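Local coordinates for protein SusD homolog (Bacteroides ovatus, PDB 4F53) that probably binds glycans, perhaps mucin O-glycans, at the cell surface as a SusD-like outer-membrane lipoprotein, at residues Leu31-Leu35 / Asp99-Leu103; Leu35-Met39 / Tyr119-Val123; Glu110-Leu115 / Val169-Phe173. All coordinates share one frame; numbering follows the deposited sequence.

Interaction 1 (Leu31-Leu35 / Asp99-Leu103); sequences LALNL and DYFNL
In one of its two modelled conformers, Asn34 donates from its side-chain amide to the carboxylate of Asp99, with ND2 2.8 Å from OD2 and a nearly straight N-H...O angle of 168°. OD2 is met on its syn side but 27° out of the carboxylate plane, whereas the acceptor lies in the amide plane of Asn34. Behind this bond the contact turns apolar. Leu31 spreads its two methyls over segment 99-103 of helix 82-106: CD2 rests against the carboxylate, 3.5 Å from Asp99 OD1, while CD1 lies 3.6 Å from the backbone N of Leu103. Leu35 comes one turn later, its CD2 3.8 Å from Asp99 CB and its CD1 near the edge of the Tyr100 ring. Leu103, also modelled in two conformers, answers in one of them with CD1 reaching between Leu31 CB and Ala32, 4.1 Å from Ala32 CB. The segment axes approach to 9.5 Å and run roughly antiparallel. Helix 110-131 packs against both partners, meeting Leu35 through Tyr119 and Leu103 through Leu113 and Ala116; the Tyr100 hydroxyl is hydrogen-bonded to its Glu117 and to Lys104. Helices 25-37, 82-106 and 110-131 thus form a three-helix cluster.

Interaction 2 (Leu35-Met39 / Tyr119-Val123); sequences LQDLM and YRIVV
Gln36 lies against the Tyr119 ring: its CA sits over the centre in a CH-pi contact, 3.8 Å from the centroid, and its CB covers the same face nearer CE2. Met39, a selenomethionine, makes an oblique Met-aromatic contact, its SE 3.9 Å from Tyr119 CD1. The polar contribution is slight. With CG anti to the backbone N (chi1 -174°), Gln36 runs out alongside the ring to the phenol, where NE2 gives OH a weak bond of 3.1 Å, bent to 132°; NE2 finds its stronger partner in Asp183, and OE1 accepts from the backbone N of Arg184. Apolar packing completes the contact: Leu35 CB meets Tyr119 CD2 at 3.7 Å, Met39 SE leans on Val122 CG1 at 3.7 Å, and Val123 CG2 fits against Leu38 CB and, at 3.5 Å, the carbonyl O of Leu38. Without the Tyr119 ring, as with an alanine here, Gln36 CA and CB would probably lose the face they lie on, and a gap would open beside the Met39 selenium. Phe196 and Leu200 of helix 190-207 pack on Met39 and Val122, making this a buried layer of the TPR-like helical scaffold of SusD-family proteins.

Interaction 3 (Glu110-Leu115 / Val169-Phe173); sequences ELFLSL and VLGKF
Segments 110-115 and 169-173, of helices 110-131 and 152-173, run roughly antiparallel, their local axes 10.2 Å apart at closest approach and inclined at 139°, with Leu111 and Val169 the nearest pair of CA atoms. Leu111 carries the apolar centre. Its CB lies over one face of the Phe173 ring in a CH-pi contact, 4.2 Å from the centroid and displaced toward the rim, while CD1 meets Leu170 CD2 at 3.6 Å; the two leucine side chains cross at about a right angle. Val169 points into the other helix and wedges between Glu110 and Ser114, its CG1 3.3 Å from Ser114 OG. That hydroxyl is turned back on its own helix, donating to the carbonyl O of Glu110 at 2.9 Å; this oxygen also accepts from Ser114 N, the two donors arriving from opposite faces of its plane. With CG anti to the backbone N (chi1 -163°) and the chain extended beyond, Glu110 runs past Val169 at the exposed margin, OE2 reaching CG2 at 3.5 Å. In one of two modelled conformers of Lys172, Glu110 OE1 pairs with NZ in a long salt bridge of 3.6 Å. Thr190 of helix 190-207 and Phe178 border the leucine side. The chemistry is thus divided: apolar packing occupies the inner side, Ser114 satisfies its hydroxyl within its own helix, and the solvent-exposed Glu110-Lys172 pair, seen in one conformer, probably contributes only modestly.

How the interactions relate
Interaction 2 starts where interaction 1 ends, at Leu35, whose methyls touch helix 82-106 and whose CB touches Tyr119; their centres are 10 Å apart. Interactions 2 and 3 both use helix 110-131, with centres about 15 Å apart and no direct touch beyond their adjoining segments. Interaction 3 instead meets interaction 1 directly: Leu103 CD2 lies 3.9 Å from Leu113 CD2, and Phe112 packs on Ala32. Helix 110-131 therefore connects the 25-37/82-106 pair to helix 152-173. Interaction 2 is the most deeply placed, about 14 Å from the chain centre, against 23 and 26 Å for interactions 1 and 3. An acetate about 4 Å from the Tyr100 side chain, probably from the crystallisation liquor, does not by itself mark a sugar site.

Interaction 1 (Leu31-Leu35 / Asp99-Leu103)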
ATOM      1  N   LEU A  31     -17.616  12.378 -12.782  1.00 46.98           N
ATOM      2  CA  LEU A  31     -16.294  12.898 -12.414  1.00 44.46           C
ATOM      3  C   LEU A  31     -15.905  12.438 -11.022  1.00 47.08           C
ATOM      4  O   LEU A  31     -14.781  11.973 -10.850  1.00 46.29           O
ATOM      5  CB  LEU A  31     -16.246  14.441 -12.518  1.00 44.84           C
ATOM      6  CG  LEU A  31     -16.530  15.043 -13.916  1.00 49.35           C
ATOM      7  CD1 LEU A  31     -16.779  16.528 -13.842  1.00 50.35           C
ATOM      8  CD2 LEU A  31     -15.426  14.743 -14.902  1.00 48.53           C
ATOM      9  N   ALA A  32     -16.837  12.536 -10.041  1.00 43.91           N
ATOM     10  CA  ALA A  32     -16.645  12.100  -8.646  1.00 42.49           C
ATOM     11  C   ALA A  32     -16.274  10.606  -8.594  1.00 44.08           C
ATOM     12  O   ALA A  32     -15.370  10.209  -7.854  1.00 42.44           O
ATOM     13  CB  ALA A  32     -17.909  12.361  -7.828  1.00 43.64           C
ATOM     14  N   LEU A  33     -16.952   9.794  -9.423  1.00 41.18           N
ATOM     15  CA  LEU A  33     -16.727   8.364  -9.520  1.00 39.14           C
ATOM     16  C   LEU A  33     -15.324   8.037 -10.048  1.00 39.45           C
ATOM     17  O   LEU A  33     -14.722   7.098  -9.535  1.00 38.60           O
ATOM     18  CB  LEU A  33     -17.798   7.697 -10.409  1.00 40.05           C
ATOM     19  CG  LEU A  33     -19.120   7.321  -9.749  1.00 44.61           C
ATOM     20  CD1 LEU A  33     -20.072   6.751 -10.783  1.00 44.57           C
ATOM     21  CD2 LEU A  33     -18.915   6.325  -8.592  1.00 44.40           C
ATOM     22  N   ASN A  34     -14.815   8.780 -11.062  1.00 36.53           N
ATOM     23  CA  ASN A  34     -13.489   8.530 -11.622  0.50 36.33           C
ATOM     24  C   ASN A  34     -12.406   8.922 -10.565  1.00 39.87           C
ATOM     25  O   ASN A  34     -11.413   8.217 -10.405  1.00 41.38           O
ATOM     26  CB  ASN A  34     -13.320   9.293 -12.968  0.50 36.73           C
ATOM     27  CG  ASN A  34     -14.394   9.064 -14.045  0.50 54.66           C
ATOM     28  OD1 ASN A  34     -15.203   8.118 -14.014  0.50 39.17           O
ATOM     29  ND2 ASN A  34     -14.420   9.938 -15.055  0.50 51.12           N
ATOM     30  N   LEU A  35     -12.622  10.036  -9.851  1.00 35.98           N
ATOM     31  CA  LEU A  35     -11.686  10.504  -8.822  1.00 34.72           C
ATOM     32  C   LEU A  35     -11.621   9.497  -7.692  1.00 40.23           C
ATOM     33  O   LEU A  35     -10.524   9.166  -7.226  1.00 39.68           O
ATOM     34  CB  LEU A  35     -12.062  11.900  -8.294  1.00 34.93           C
ATOM     35  CG  LEU A  35     -12.105  13.077  -9.333  1.00 39.65           C
ATOM     36  CD1 LEU A  35     -12.369  14.381  -8.631  1.00 39.64           C
ATOM     37  CD2 LEU A  35     -10.801  13.196 -10.161  1.00 36.90           C
ATOM     38  N   ASP A  99     -10.247  15.666 -14.655  1.00 45.05           N
ATOM     39  CA  ASP A  99     -11.571  15.490 -14.039  1.00 44.26           C
ATOM     40  C   ASP A  99     -11.730  16.335 -12.775  1.00 48.67           C
ATOM     41  O   ASP A  99     -12.810  16.887 -12.538  1.00 48.95           O
ATOM     42  CB  ASP A  99     -11.846  14.019 -13.726  1.00 44.29           C
ATOM     43  CG  ASP A  99     -12.233  13.174 -14.934  1.00 56.08           C
ATOM     44  OD1 ASP A  99     -12.288  13.723 -16.059  1.00 57.75           O
ATOM     45  OD2 ASP A  99     -12.506  11.969 -14.753  1.00 60.17           O
ATOM     46  N   TYR A 100     -10.658  16.435 -11.967  1.00 43.59           N
ATOM     47  CA  TYR A 100     -10.643  17.221 -10.738  1.00 42.81           C
ATOM     48  C   TYR A 100     -10.923  18.705 -11.053  1.00 49.73           C
ATOM     49  O   TYR A 100     -11.812  19.310 -10.441  1.00 50.83           O
ATOM     50  CB  TYR A 100      -9.305  17.033 -10.004  1.00 41.84           C
ATOM     51  CG  TYR A 100      -9.062  17.987  -8.862  1.00 42.86           C
ATOM     52  CD1 TYR A 100      -9.600  17.748  -7.601  1.00 43.13           C
ATOM     53  CD2 TYR A 100      -8.283  19.128  -9.036  1.00 44.69           C
ATOM     54  CE1 TYR A 100      -9.368  18.619  -6.540  1.00 43.17           C
ATOM     55  CE2 TYR A 100      -8.052  20.013  -7.987  1.00 45.21           C
ATOM     56  CZ  TYR A 100      -8.599  19.759  -6.741  1.00 49.78           C
ATOM     57  OH  TYR A 100      -8.353  20.639  -5.716  1.00 48.21           O
ATOM     58  N   PHE A 101     -10.202  19.273 -12.022  1.00 47.00           N
ATOM     59  CA  PHE A 101     -10.400  20.677 -12.407  1.00 49.27           C
ATOM     60  C   PHE A 101     -11.787  20.887 -13.019  1.00 56.99           C
ATOM     61  O   PHE A 101     -12.420  21.910 -12.757  1.00 59.62           O
ATOM     62  CB  PHE A 101      -9.299  21.138 -13.382  1.00 51.35           C
ATOM     63  CG  PHE A 101      -7.921  21.207 -12.760  1.00 51.50           C
ATOM     64  CD1 PHE A 101      -7.694  21.960 -11.610  1.00 53.36           C
ATOM     65  CD2 PHE A 101      -6.833  20.587 -13.369  1.00 53.06           C
ATOM     66  CE1 PHE A 101      -6.420  22.035 -11.044  1.00 53.91           C
ATOM     67  CE2 PHE A 101      -5.556  20.667 -12.800  1.00 55.40           C
ATOM     68  CZ  PHE A 101      -5.361  21.381 -11.638  1.00 52.67           C
ATOM     69  N   ASN A 102     -12.281  19.897 -13.781  1.00 53.59           N
ATOM     70  CA  ASN A 102     -13.588  19.960 -14.412  1.00 54.64           C
ATOM     71  C   ASN A 102     -14.703  19.969 -13.355  1.00 59.38           C
ATOM     72  O   ASN A 102     -15.583  20.829 -13.445  1.00 62.15           O
ATOM     73  CB  ASN A 102     -13.760  18.822 -15.411  1.00 52.62           C
ATOM     74  CG  ASN A 102     -14.930  18.978 -16.343  1.00 62.88           C
ATOM     75  OD1 ASN A 102     -15.569  20.037 -16.438  1.00 56.08           O
ATOM     76  ND2 ASN A 102     -15.251  17.910 -17.042  1.00 54.84           N
ATOM     77  N   LEU A 103     -14.643  19.056 -12.354  1.00 54.00           N
ATOM     78  CA  LEU A 103     -15.610  18.959 -11.247  0.50 54.04           C
ATOM     79  C   LEU A 103     -15.711  20.285 -10.483  1.00 59.90           C
ATOM     80  O   LEU A 103     -16.814  20.675 -10.103  1.00 62.18           O
ATOM     81  CB  LEU A 103     -15.234  17.818 -10.273  0.50 51.89           C
ATOM     82  CG  LEU A 103     -16.260  17.458  -9.177  0.50 55.88           C
ATOM     83  CD1 LEU A 103     -16.229  15.991  -8.868  0.50 54.02           C
ATOM     84  CD2 LEU A 103     -16.012  18.242  -7.894  0.50 59.01           C
TER

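Interaction 2 (Leu35-Met39 / Tyr119-Val123)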
ATOM      1  N   LEU A  35     -12.622  10.036  -9.851  1.00 35.98           N
ATOM      2  CA  LEU A  35     -11.686  10.504  -8.822  1.00 34.72           C
ATOM      3  C   LEU A  35     -11.621   9.497  -7.692  1.00 40.23           C
ATOM      4  O   LEU A  35     -10.524   9.166  -7.226  1.00 39.68           O
ATOM      5  CB  LEU A  35     -12.062  11.900  -8.294  1.00 34.93           C
ATOM      6  CG  LEU A  35     -12.105  13.077  -9.333  1.00 39.65           C
ATOM      7  CD1 LEU A  35     -12.369  14.381  -8.631  1.00 39.64           C
ATOM      8  CD2 LEU A  35     -10.801  13.196 -10.161  1.00 36.90           C
ATOM      9  N   GLN A  36     -12.790   8.952  -7.297  1.00 37.74           N
ATOM     10  CA  GLN A  36     -12.872   7.945  -6.225  1.00 36.31           C
ATOM     11  C   GLN A  36     -12.085   6.673  -6.595  1.00 40.10           C
ATOM     12  O   GLN A  36     -11.383   6.099  -5.761  1.00 39.05           O
ATOM     13  CB  GLN A  36     -14.334   7.604  -5.948  1.00 36.78           C
ATOM     14  CG  GLN A  36     -14.522   6.699  -4.765  1.00 30.29           C
ATOM     15  CD  GLN A  36     -15.948   6.302  -4.565  1.00 38.48           C
ATOM     16  OE1 GLN A  36     -16.517   5.506  -5.321  1.00 36.24           O
ATOM     17  NE2 GLN A  36     -16.555   6.848  -3.532  1.00 33.70           N
ATOM     18  N   ASP A  37     -12.199   6.254  -7.852  1.00 37.37           N
ATOM     19  CA  ASP A  37     -11.565   5.045  -8.344  1.00 35.98           C
ATOM     20  C   ASP A  37     -10.031   5.072  -8.228  1.00 36.18           C
ATOM     21  O   ASP A  37      -9.428   4.041  -7.930  1.00 36.10           O
ATOM     22  CB  ASP A  37     -11.977   4.839  -9.811  1.00 38.85           C
ATOM     23  CG  ASP A  37     -11.243   3.703 -10.513  1.00 47.18           C
ATOM     24  OD1 ASP A  37     -11.169   2.601  -9.939  1.00 45.17           O
ATOM     25  OD2 ASP A  37     -10.684   3.944 -11.592  1.00 56.91           O
ATOM     26  N   LEU A  38      -9.411   6.230  -8.462  1.00 30.80           N
ATOM     27  CA  LEU A  38      -7.950   6.377  -8.525  1.00 29.70           C
ATOM     28  C   LEU A  38      -7.236   6.208  -7.176  1.00 33.41           C
ATOM     29  O   LEU A  38      -5.996   6.112  -7.169  1.00 33.60           O
ATOM     30  CB  LEU A  38      -7.549   7.702  -9.218  1.00 30.21           C
ATOM     31  CG  LEU A  38      -7.903   7.702 -10.724  1.00 34.00           C
ATOM     32  CD1 LEU A  38      -7.952   9.116 -11.292  1.00 34.46           C
ATOM     33  CD2 LEU A  38      -6.987   6.748 -11.534  1.00 32.45           C
HETATM   34  N   MSE A  39      -7.984   6.076  -6.057  1.00 26.85           N
HETATM   35  CA  MSE A  39      -7.339   5.799  -4.755  1.00 25.74           C
HETATM   36  C   MSE A  39      -6.680   4.407  -4.748  1.00 31.67           C
HETATM   37  O   MSE A  39      -5.680   4.181  -4.069  1.00 30.70           O
HETATM   38  CB  MSE A  39      -8.368   5.883  -3.607  1.00 26.38           C
HETATM   39  CG  MSE A  39      -9.009   7.278  -3.497  1.00 32.20           C
HETATM   40 SE   MSE A  39      -9.873   7.511  -1.770  0.75 36.99          SE
HETATM   41  CE  MSE A  39     -11.391   6.494  -2.079  1.00 33.37           C
ATOM     42  N   TYR A 119     -10.236  12.681  -2.177  1.00 32.87           N
ATOM     43  CA  TYR A 119      -9.709  11.729  -3.159  1.00 31.59           C
ATOM     44  C   TYR A 119      -8.349  12.186  -3.635  1.00 36.71           C
ATOM     45  O   TYR A 119      -7.438  11.371  -3.688  1.00 37.10           O
ATOM     46  CB  TYR A 119     -10.681  11.551  -4.351  1.00 33.32           C
ATOM     47  CG  TYR A 119     -12.079  11.101  -3.962  1.00 33.01           C
ATOM     48  CD1 TYR A 119     -12.296  10.324  -2.819  1.00 33.35           C
ATOM     49  CD2 TYR A 119     -13.180  11.426  -4.751  1.00 33.51           C
ATOM     50  CE1 TYR A 119     -13.575   9.888  -2.473  1.00 32.32           C
ATOM     51  CE2 TYR A 119     -14.467  11.014  -4.400  1.00 33.62           C
ATOM     52  CZ  TYR A 119     -14.655  10.230  -3.276  1.00 38.19           C
ATOM     53  OH  TYR A 119     -15.922   9.836  -2.939  1.00 40.78           O
ATOM     54  N   ARG A 120      -8.193  13.501  -3.901  1.00 33.63           N
ATOM     55  CA  ARG A 120      -6.922  14.131  -4.281  1.00 33.24           C
ATOM     56  C   ARG A 120      -5.831  13.867  -3.238  1.00 36.33           C
ATOM     57  O   ARG A 120      -4.732  13.478  -3.607  1.00 34.34           O
ATOM     58  CB  ARG A 120      -7.108  15.641  -4.452  1.00 31.11           C
ATOM     59  CG  ARG A 120      -5.933  16.288  -5.121  1.00 26.42           C
ATOM     60  CD  ARG A 120      -6.042  17.778  -4.964  1.00 35.90           C
ATOM     61  NE  ARG A 120      -4.889  18.436  -5.564  1.00 44.03           N
ATOM     62  CZ  ARG A 120      -4.477  19.651  -5.243  1.00 57.91           C
ATOM     63  NH1 ARG A 120      -5.116  20.351  -4.316  1.00 48.17           N
ATOM     64  NH2 ARG A 120      -3.416  20.173  -5.838  1.00 47.17           N
ATOM     65  N   ILE A 121      -6.147  14.065  -1.934  1.00 33.04           N
ATOM     66  CA  ILE A 121      -5.215  13.805  -0.840  1.00 31.11           C
ATOM     67  C   ILE A 121      -4.758  12.323  -0.857  1.00 34.40           C
ATOM     68  O   ILE A 121      -3.560  12.086  -0.908  1.00 34.04           O
ATOM     69  CB  ILE A 121      -5.807  14.236   0.528  1.00 31.85           C
ATOM     70  CG1 ILE A 121      -5.946  15.770   0.561  1.00 32.95           C
ATOM     71  CG2 ILE A 121      -4.913  13.731   1.681  1.00 29.36           C
ATOM     72  CD1 ILE A 121      -6.763  16.361   1.701  1.00 29.21           C
ATOM     73  N   VAL A 122      -5.694  11.353  -0.897  1.00 31.04           N
ATOM     74  CA  VAL A 122      -5.385   9.907  -0.895  1.00 29.10           C
ATOM     75  C   VAL A 122      -4.538   9.520  -2.133  1.00 35.10           C
ATOM     76  O   VAL A 122      -3.560   8.781  -1.988  1.00 34.18           O
ATOM     77  CB  VAL A 122      -6.678   9.021  -0.801  1.00 30.21           C
ATOM     78  CG1 VAL A 122      -6.346   7.526  -0.792  1.00 28.17           C
ATOM     79  CG2 VAL A 122      -7.525   9.385   0.416  1.00 28.72           C
ATOM     80  N   VAL A 123      -4.907  10.022  -3.336  1.00 32.85           N
ATOM     81  CA  VAL A 123      -4.223   9.695  -4.593  1.00 32.97           C
ATOM     82  C   VAL A 123      -2.818  10.288  -4.590  1.00 38.33           C
ATOM     83  O   VAL A 123      -1.849   9.582  -4.850  1.00 38.90           O
ATOM     84  CB  VAL A 123      -5.035  10.145  -5.839  1.00 37.27           C
ATOM     85  CG1 VAL A 123      -4.228   9.959  -7.125  1.00 37.43           C
ATOM     86  CG2 VAL A 123      -6.345   9.381  -5.921  1.00 36.57           C
TER

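Interaction 3 (Glu110-Leu115 / Val169-Phe173)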
ATOM      1  N   GLU A 110     -20.412  22.108  -1.595  1.00 57.98           N
ATOM      2  CA  GLU A 110     -19.398  21.969  -0.561  1.00 55.31           C
ATOM      3  C   GLU A 110     -19.066  20.497  -0.257  1.00 54.70           C
ATOM      4  O   GLU A 110     -17.901  20.178  -0.024  1.00 52.38           O
ATOM      5  CB  GLU A 110     -19.892  22.676   0.707  1.00 57.71           C
ATOM      6  CG  GLU A 110     -18.812  22.983   1.732  1.00 71.18           C
ATOM      7  CD  GLU A 110     -19.294  23.644   3.013  1.00 92.50           C
ATOM      8  OE1 GLU A 110     -20.510  23.568   3.313  1.00 80.62           O
ATOM      9  OE2 GLU A 110     -18.445  24.224   3.728  1.00 86.47           O
ATOM     10  N   LEU A 111     -20.071  19.614  -0.269  1.00 49.67           N
ATOM     11  CA  LEU A 111     -19.869  18.209   0.029  1.00 46.97           C
ATOM     12  C   LEU A 111     -19.081  17.512  -1.099  1.00 53.58           C
ATOM     13  O   LEU A 111     -18.137  16.759  -0.812  1.00 52.53           O
ATOM     14  CB  LEU A 111     -21.222  17.516   0.284  1.00 46.83           C
ATOM     15  CG  LEU A 111     -21.189  15.999   0.585  1.00 50.11           C
ATOM     16  CD1 LEU A 111     -20.356  15.682   1.819  1.00 48.06           C
ATOM     17  CD2 LEU A 111     -22.572  15.462   0.790  1.00 53.75           C
ATOM     18  N   PHE A 112     -19.444  17.782  -2.369  1.00 51.24           N
ATOM     19  CA  PHE A 112     -18.799  17.171  -3.530  1.00 50.20           C
ATOM     20  C   PHE A 112     -17.383  17.706  -3.742  1.00 49.46           C
ATOM     21  O   PHE A 112     -16.511  16.963  -4.176  1.00 47.31           O
ATOM     22  CB  PHE A 112     -19.667  17.354  -4.783  1.00 54.05           C
ATOM     23  CG  PHE A 112     -20.581  16.174  -5.010  1.00 57.35           C
ATOM     24  CD1 PHE A 112     -21.760  16.032  -4.279  1.00 63.10           C
ATOM     25  CD2 PHE A 112     -20.242  15.170  -5.920  1.00 60.66           C
ATOM     26  CE1 PHE A 112     -22.589  14.909  -4.461  1.00 65.10           C
ATOM     27  CE2 PHE A 112     -21.079  14.058  -6.117  1.00 63.79           C
ATOM     28  CZ  PHE A 112     -22.241  13.931  -5.382  1.00 62.98           C
ATOM     29  N   LEU A 113     -17.147  18.971  -3.402  1.00 46.03           N
ATOM     30  CA  LEU A 113     -15.822  19.584  -3.524  1.00 44.42           C
ATOM     31  C   LEU A 113     -14.902  19.069  -2.415  1.00 46.42           C
ATOM     32  O   LEU A 113     -13.704  18.891  -2.654  1.00 45.16           O
ATOM     33  CB  LEU A 113     -15.918  21.119  -3.496  1.00 45.39           C
ATOM     34  CG  LEU A 113     -16.679  21.747  -4.645  1.00 49.78           C
ATOM     35  CD1 LEU A 113     -17.130  23.146  -4.277  1.00 52.13           C
ATOM     36  CD2 LEU A 113     -15.891  21.680  -5.965  1.00 47.27           C
ATOM     37  N   SER A 114     -15.480  18.773  -1.228  1.00 41.20           N
ATOM     38  CA  SER A 114     -14.743  18.224  -0.093  1.00 39.57           C
ATOM     39  C   SER A 114     -14.339  16.779  -0.366  1.00 40.60           C
ATOM     40  O   SER A 114     -13.210  16.392  -0.077  1.00 36.38           O
ATOM     41  CB  SER A 114     -15.565  18.336   1.184  1.00 43.00           C
ATOM     42  OG  SER A 114     -15.569  19.697   1.581  1.00 50.46           O
ATOM     43  N   LEU A 115     -15.248  15.999  -0.969  1.00 40.09           N
ATOM     44  CA  LEU A 115     -14.963  14.618  -1.345  1.00 39.45           C
ATOM     45  C   LEU A 115     -13.910  14.569  -2.469  1.00 41.97           C
ATOM     46  O   LEU A 115     -12.994  13.764  -2.398  1.00 40.02           O
ATOM     47  CB  LEU A 115     -16.242  13.916  -1.781  1.00 40.35           C
ATOM     48  CG  LEU A 115     -17.182  13.501  -0.671  1.00 45.49           C
ATOM     49  CD1 LEU A 115     -18.506  13.116  -1.256  1.00 47.33           C
ATOM     50  CD2 LEU A 115     -16.604  12.360   0.152  1.00 45.08           C
ATOM     51  N   VAL A 169     -16.431  19.848   7.215  1.00 41.82           N
ATOM     52  CA  VAL A 169     -17.524  19.797   6.236  1.00 42.47           C
ATOM     53  C   VAL A 169     -18.309  18.465   6.376  1.00 46.45           C
ATOM     54  O   VAL A 169     -19.527  18.497   6.476  1.00 48.30           O
ATOM     55  CB  VAL A 169     -17.021  20.030   4.786  1.00 44.99           C
ATOM     56  CG1 VAL A 169     -18.107  19.720   3.755  1.00 45.02           C
ATOM     57  CG2 VAL A 169     -16.509  21.459   4.614  1.00 45.51           C
ATOM     58  N   LEU A 170     -17.621  17.331   6.447  1.00 41.49           N
ATOM     59  CA  LEU A 170     -18.288  16.027   6.548  1.00 41.07           C
ATOM     60  C   LEU A 170     -19.068  15.865   7.871  1.00 49.27           C
ATOM     61  O   LEU A 170     -20.120  15.207   7.874  1.00 50.44           O
ATOM     62  CB  LEU A 170     -17.294  14.889   6.378  1.00 38.60           C
ATOM     63  CG  LEU A 170     -16.624  14.758   5.005  1.00 42.22           C
ATOM     64  CD1 LEU A 170     -15.577  13.676   5.030  1.00 39.71           C
ATOM     65  CD2 LEU A 170     -17.641  14.505   3.896  1.00 43.88           C
ATOM     66  N   GLY A 171     -18.540  16.464   8.951  1.00 45.17           N
ATOM     67  CA  GLY A 171     -19.144  16.484  10.280  1.00 45.79           C
ATOM     68  C   GLY A 171     -20.472  17.219  10.325  1.00 53.37           C
ATOM     69  O   GLY A 171     -21.426  16.700  10.910  1.00 53.98           O
ATOM     70  N   LYS A 172     -20.548  18.423   9.680  1.00 53.07           N
ATOM     71  CA  LYS A 172     -21.771  19.217   9.688  0.50 55.88           C
ATOM     72  C   LYS A 172     -22.884  18.557   8.860  1.00 62.22           C
ATOM     73  O   LYS A 172     -24.046  18.750   9.198  1.00 62.90           O
ATOM     74  CB  LYS A 172     -21.536  20.687   9.286  0.50 60.18           C
ATOM     75  CG  LYS A 172     -21.233  20.973   7.826  0.50 74.06           C
ATOM     76  CD  LYS A 172     -20.939  22.454   7.652  0.50 81.69           C
ATOM     77  CE  LYS A 172     -21.286  22.965   6.283  0.50 90.33           C
ATOM     78  NZ  LYS A 172     -22.755  23.051   6.066  0.50 98.10           N
ATOM     79  N   PHE A 173     -22.553  17.737   7.836  1.00 61.44           N
ATOM     80  CA  PHE A 173     -23.577  17.001   7.073  1.00 62.56           C
ATOM     81  C   PHE A 173     -24.118  15.836   7.913  1.00 71.32           C
ATOM     82  O   PHE A 173     -25.219  15.366   7.662  1.00 73.30           O
ATOM     83  CB  PHE A 173     -23.070  16.536   5.701  1.00 62.58           C
ATOM     84  CG  PHE A 173     -22.999  17.704   4.751  1.00 64.74           C
ATOM     85  CD1 PHE A 173     -24.134  18.153   4.090  1.00 69.28           C
ATOM     86  CD2 PHE A 173     -21.820  18.414   4.587  1.00 65.97           C
ATOM     87  CE1 PHE A 173     -24.081  19.277   3.267  1.00 71.21           C
ATOM     88  CE2 PHE A 173     -21.773  19.544   3.771  1.00 69.99           C
ATOM     89  CZ  PHE A 173     -22.902  19.965   3.114  1.00 69.85           C
TER